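Putative aldo/keto reductase (Salmonella enterica subsp. enterica serovar Typhimurium, PDB 4R9O) probably acts as an NADP-dependent oxidoreductase of the aldo/keto reductase family, although its substrate is not established. Local coordinates at residues C[34-45]-C[70-81]. Numbering follows the deposited sequence.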
loop_
_atom_site.group_PDB
_atom_site.type_symbol
_atom_site.label_atom_id
_atom_site.label_comp_id
_atom_site.label_asym_id
_atom_site.label_seq_id
_atom_site.Cartn_x
_atom_site.Cartn_y
_atom_site.Cartn_z
ATOM N N ALA C 34 -25.834 -9.880 39.652
ATOM C CA ALA C 34 -25.043 -8.886 40.365
ATOM C C ALA C 34 -24.228 -9.561 41.475
ATOM O O ALA C 34 -23.089 -9.176 41.731
ATOM C CB ALA C 34 -25.937 -7.791 40.932
ATOM N N ARG C 35 -24.809 -10.585 42.107
ATOM C CA ARG C 35 -24.124 -11.310 43.177
ATOM C C ARG C 35 -22.943 -12.134 42.658
ATOM O O ARG C 35 -21.888 -12.195 43.296
ATOM C CB ARG C 35 -25.115 -12.203 43.933
ATOM C CG ARG C 35 -25.645 -11.566 45.213
ATOM C CD ARG C 35 -26.991 -12.154 45.646
ATOM N NE ARG C 35 -28.053 -11.445 44.946
ATOM C CZ ARG C 35 -28.691 -10.383 45.426
ATOM N NH1 ARG C 35 -28.423 -9.930 46.645
ATOM N NH2 ARG C 35 -29.621 -9.794 44.688
ATOM N N GLN C 36 -23.103 -12.747 41.492
ATOM C CA GLN C 36 -21.995 -13.465 40.874
ATOM C C GLN C 36 -20.859 -12.520 40.468
ATOM O O GLN C 36 -19.684 -12.885 40.529
ATOM C CB GLN C 36 -22.482 -14.253 39.664
ATOM C CG GLN C 36 -23.072 -15.609 40.023
ATOM C CD GLN C 36 -23.668 -16.301 38.822
ATOM O OE1 GLN C 36 -24.341 -15.671 38.004
ATOM N NE2 GLN C 36 -23.417 -17.606 38.696
ATOM N N LEU C 37 -21.211 -11.307 40.063
ATOM C CA LEU C 37 -20.211 -10.306 39.711
ATOM C C LEU C 37 -19.429 -9.862 40.953
ATOM O O LEU C 37 -18.213 -9.665 40.897
ATOM C CB LEU C 37 -20.879 -9.112 39.037
ATOM C CG LEU C 37 -19.975 -7.997 38.533
ATOM C CD1 LEU C 37 -18.869 -8.590 37.668
ATOM C CD2 LEU C 37 -20.813 -6.985 37.764
ATOM N N VAL C 38 -20.128 -9.723 42.077
ATOM C CA VAL C 38 -19.475 -9.419 43.345
ATOM C C VAL C 38 -18.380 -10.441 43.648
ATOM O O VAL C 38 -17.249 -10.077 43.981
ATOM C CB VAL C 38 -20.483 -9.397 44.519
ATOM C CG1 VAL C 38 -19.749 -9.435 45.855
ATOM C CG2 VAL C 38 -21.398 -8.176 44.417
ATOM N N SER C 39 -18.729 -11.718 43.531
ATOM C CA SER C 39 -17.793 -12.805 43.807
ATOM C C SER C 39 -16.590 -12.788 42.860
ATOM O O SER C 39 -15.456 -13.010 43.292
ATOM C CB SER C 39 -18.513 -14.152 43.711
ATOM O OG SER C 39 -19.651 -14.153 44.547
ATOM N N PHE C 40 -16.851 -12.534 41.578
ATOM C CA PHE C 40 -15.795 -12.462 40.564
ATOM C C PHE C 40 -14.817 -11.316 40.838
ATOM O O PHE C 40 -13.603 -11.485 40.728
ATOM C CB PHE C 40 -16.403 -12.307 39.160
ATOM C CG PHE C 40 -15.377 -12.188 38.069
ATOM C CD1 PHE C 40 -14.655 -13.296 37.656
ATOM C CD2 PHE C 40 -15.131 -10.965 37.457
ATOM C CE1 PHE C 40 -13.705 -13.193 36.659
ATOM C CE2 PHE C 40 -14.177 -10.847 36.460
ATOM C CZ PHE C 40 -13.463 -11.955 36.054
ATOM N N ILE C 41 -15.356 -10.151 41.183
ATOM C CA ILE C 41 -14.545 -9.004 41.575
ATOM C C ILE C 41 -13.688 -9.352 42.788
ATOM O O ILE C 41 -12.479 -9.146 42.779
ATOM C CB ILE C 41 -15.424 -7.771 41.897
ATOM C CG1 ILE C 41 -16.131 -7.274 40.631
ATOM C CG2 ILE C 41 -14.581 -6.657 42.516
ATOM C CD1 ILE C 41 -17.200 -6.233 40.892
ATOM N N GLU C 42 -14.320 -9.894 43.830
ATOM C CA GLU C 42 -13.599 -10.311 45.029
ATOM C C GLU C 42 -12.498 -11.314 44.710
ATOM O O GLU C 42 -11.450 -11.312 45.349
ATOM C CB GLU C 42 -14.568 -10.913 46.059
ATOM C CG GLU C 42 -15.466 -9.890 46.713
ATOM C CD GLU C 42 -16.409 -10.508 47.719
ATOM O OE1 GLU C 42 -16.589 -11.742 47.682
ATOM O OE2 GLU C 42 -16.968 -9.754 48.542
ATOM N N GLU C 43 -12.735 -12.174 43.723
ATOM C CA GLU C 43 -11.762 -13.205 43.376
ATOM C C GLU C 43 -10.544 -12.638 42.643
ATOM O O GLU C 43 -9.420 -13.091 42.876
ATOM C CB GLU C 43 -12.421 -14.311 42.543
ATOM C CG GLU C 43 -13.002 -15.438 43.413
ATOM C CD GLU C 43 -13.909 -16.394 42.655
ATOM O OE1 GLU C 43 -14.353 -16.045 41.544
ATOM O OE2 GLU C 43 -14.184 -17.496 43.178
ATOM N N HIS C 44 -10.730 -11.653 41.764
ATOM C CA HIS C 44 -9.549 -11.138 41.083
ATOM C C HIS C 44 -8.848 -10.125 41.993
ATOM O O HIS C 44 -7.629 -9.953 41.919
ATOM C CB HIS C 44 -9.881 -10.580 39.672
ATOM C CG HIS C 44 -10.643 -9.284 39.629
ATOM N ND1 HIS C 44 -10.158 -8.103 40.147
ATOM C CD2 HIS C 44 -11.816 -8.972 39.024
ATOM C CE1 HIS C 44 -11.020 -7.129 39.905
ATOM N NE2 HIS C 44 -12.033 -7.629 39.219
ATOM N N LEU C 45 -9.613 -9.511 42.885
ATOM C CA LEU C 45 -9.074 -8.648 43.933
ATOM C C LEU C 45 -8.082 -9.416 44.806
ATOM O O LEU C 45 -6.990 -8.931 45.101
ATOM C CB LEU C 45 -10.220 -8.097 44.783
ATOM C CG LEU C 45 -10.291 -6.627 45.205
ATOM C CD1 LEU C 45 -9.688 -5.711 44.172
ATOM C CD2 LEU C 45 -11.744 -6.238 45.458
ATOM N N ALA C 70 -23.164 -4.271 41.361
ATOM C CA ALA C 70 -22.310 -5.090 42.214
ATOM C C ALA C 70 -21.687 -4.241 43.314
ATOM O O ALA C 70 -21.639 -4.651 44.475
ATOM C CB ALA C 70 -21.226 -5.779 41.398
ATOM N N LEU C 71 -21.219 -3.053 42.947
ATOM C CA LEU C 71 -20.648 -2.128 43.924
ATOM C C LEU C 71 -21.667 -1.685 44.971
ATOM O O LEU C 71 -21.300 -1.358 46.100
ATOM C CB LEU C 71 -20.063 -0.899 43.224
ATOM C CG LEU C 71 -18.808 -1.153 42.404
ATOM C CD1 LEU C 71 -18.204 0.163 41.893
ATOM C CD2 LEU C 71 -17.792 -1.960 43.214
ATOM N N THR C 72 -22.942 -1.672 44.596
ATOM C CA THR C 72 -23.989 -1.269 45.518
ATOM C C THR C 72 -24.236 -2.377 46.540
ATOM O O THR C 72 -24.471 -2.097 47.707
ATOM C CB THR C 72 -25.299 -0.917 44.780
ATOM O OG1 THR C 72 -25.090 0.240 43.960
ATOM C CG2 THR C 72 -26.419 -0.630 45.767
ATOM N N LEU C 73 -24.147 -3.629 46.103
ATOM C CA LEU C 73 -24.282 -4.770 47.008
ATOM C C LEU C 73 -23.063 -4.923 47.916
ATOM O O LEU C 73 -23.166 -5.466 49.014
ATOM C CB LEU C 73 -24.497 -6.061 46.220
ATOM C CG LEU C 73 -25.799 -6.190 45.434
ATOM C CD1 LEU C 73 -25.783 -7.447 44.584
ATOM C CD2 LEU C 73 -26.992 -6.187 46.370
ATOM N N ALA C 74 -21.910 -4.452 47.454
ATOM C CA ALA C 74 -20.669 -4.580 48.214
ATOM C C ALA C 74 -19.849 -3.288 48.168
ATOM O O ALA C 74 -18.829 -3.226 47.480
ATOM C CB ALA C 74 -19.849 -5.749 47.686
ATOM N N PRO C 75 -20.291 -2.255 48.913
ATOM C CA PRO C 75 -19.732 -0.894 48.854
ATOM C C PRO C 75 -18.308 -0.774 49.384
ATOM O O PRO C 75 -17.646 0.224 49.107
ATOM C CB PRO C 75 -20.696 -0.086 49.729
ATOM C CG PRO C 75 -21.277 -1.081 50.659
ATOM C CD PRO C 75 -21.416 -2.340 49.860
ATOM N N HIS C 76 -17.844 -1.773 50.124
ATOM C CA HIS C 76 -16.477 -1.773 50.630
ATOM C C HIS C 76 -15.465 -2.021 49.508
ATOM O O HIS C 76 -14.286 -1.699 49.650
ATOM C CB HIS C 76 -16.315 -2.828 51.728
ATOM C CG HIS C 76 -16.554 -4.229 51.256
ATOM N ND1 HIS C 76 -17.814 -4.725 51.003
ATOM C CD2 HIS C 76 -15.691 -5.238 50.987
ATOM C CE1 HIS C 76 -17.718 -5.978 50.595
ATOM N NE2 HIS C 76 -16.442 -6.314 50.580
ATOM N N LEU C 77 -15.931 -2.589 48.397
ATOM C CA LEU C 77 -15.055 -2.936 47.283
ATOM C C LEU C 77 -14.499 -1.702 46.577
ATOM O O LEU C 77 -13.379 -1.724 46.069
ATOM C CB LEU C 77 -15.789 -3.799 46.255
ATOM C CG LEU C 77 -16.317 -5.166 46.676
ATOM C CD1 LEU C 77 -16.717 -5.954 45.435
ATOM C CD2 LEU C 77 -15.294 -5.922 47.507
ATOM N N ARG C 78 -15.307 -0.645 46.538
ATOM C CA ARG C 78 -14.989 0.584 45.815
ATOM C C ARG C 78 -13.591 1.122 46.108
ATOM O O ARG C 78 -12.822 1.419 45.190
ATOM C CB ARG C 78 -16.032 1.655 46.153
ATOM C CG ARG C 78 -15.784 3.014 45.514
ATOM C CD ARG C 78 -15.720 2.907 44.017
ATOM N NE ARG C 78 -14.346 2.835 43.551
ATOM C CZ ARG C 78 -13.665 3.859 43.052
ATOM N NH1 ARG C 78 -12.415 3.687 42.663
ATOM N NH2 ARG C 78 -14.236 5.048 42.936
ATOM N N GLU C 79 -13.273 1.246 47.392
ATOM C CA GLU C 79 -11.994 1.783 47.833
ATOM C C GLU C 79 -10.828 0.891 47.429
ATOM O O GLU C 79 -9.686 1.337 47.384
ATOM C CB GLU C 79 -11.990 1.956 49.346
ATOM C CG GLU C 79 -13.173 2.717 49.897
ATOM C CD GLU C 79 -13.423 2.389 51.363
ATOM O OE1 GLU C 79 -13.489 1.185 51.698
ATOM O OE2 GLU C 79 -13.536 3.330 52.180
ATOM N N LYS C 80 -11.121 -0.371 47.142
ATOM C CA LYS C 80 -10.079 -1.343 46.844
ATOM C C LYS C 80 -9.746 -1.382 45.354
ATOM O O LYS C 80 -8.792 -2.040 44.940
ATOM C CB LYS C 80 -10.499 -2.738 47.321
ATOM C CG LYS C 80 -10.845 -2.824 48.802
ATOM C CD LYS C 80 -11.142 -4.266 49.200
ATOM C CE LYS C 80 -11.483 -4.401 50.688
ATOM N NZ LYS C 80 -12.789 -3.775 51.038
ATOM N N LEU C 81 -10.537 -0.673 44.555
ATOM C CA LEU C 81 -10.379 -0.690 43.105
ATOM C C LEU C 81 -9.851 0.632 42.559
ATOM O O LEU C 81 -10.077 1.695 43.138
ATOM C CB LEU C 81 -11.712 -1.000 42.424
ATOM C CG LEU C 81 -12.472 -2.279 42.793
ATOM C CD1 LEU C 81 -13.966 -2.124 42.494
ATOM C CD2 LEU C 81 -11.889 -3.452 42.029
#
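L73 CD1 lies over the centre of one face of the R35 guanidinium, 4.1 Å above its plane. The contact joins helix 34-46 to the end of helix 63-73 and the chain leading to strand 82-90, on the outside of the aldo/keto reductase TIM barrel. The H76 ring has L77 CG over one face, offset toward the rim. K80 NZ lies at its edge, in plane, and donates to H76 O from above the carbonyl plane. Also at the edge, E42 OE2 lies 4.0 Å from H76 NE2, near the ring plane. Carboxylate and ring are turned 54° apart. No hydrogen bond is made there. The H44 ring has I41 O over the centre of one face, 3.6 Å above the plane, and meets L81 CD2 obliquely. Its ND1 is hydrogen-bonded to V49 O and its NE2 to Y24 OH.

No hydrogen bond crosses between the segments, so apolar packing carries the contact. A70 is a knob in the hole formed by A34, L37, V38 and I41. Its CB is 3.8 Å from L37 CG. V38 CG1, anti to the backbone N (chi1 166°), points to A74 CB, while V38 CG2 lies 3.5 Å from A70 O. Further along, L77 splits its methyls. CD1 touches I41 CG2 at 3.7 Å, and CD2 meets E42 CG and L45 CD2. L45 and L81 side chains cross at about a right angle, with L45 CD1 3.8 Å from L81 CD2.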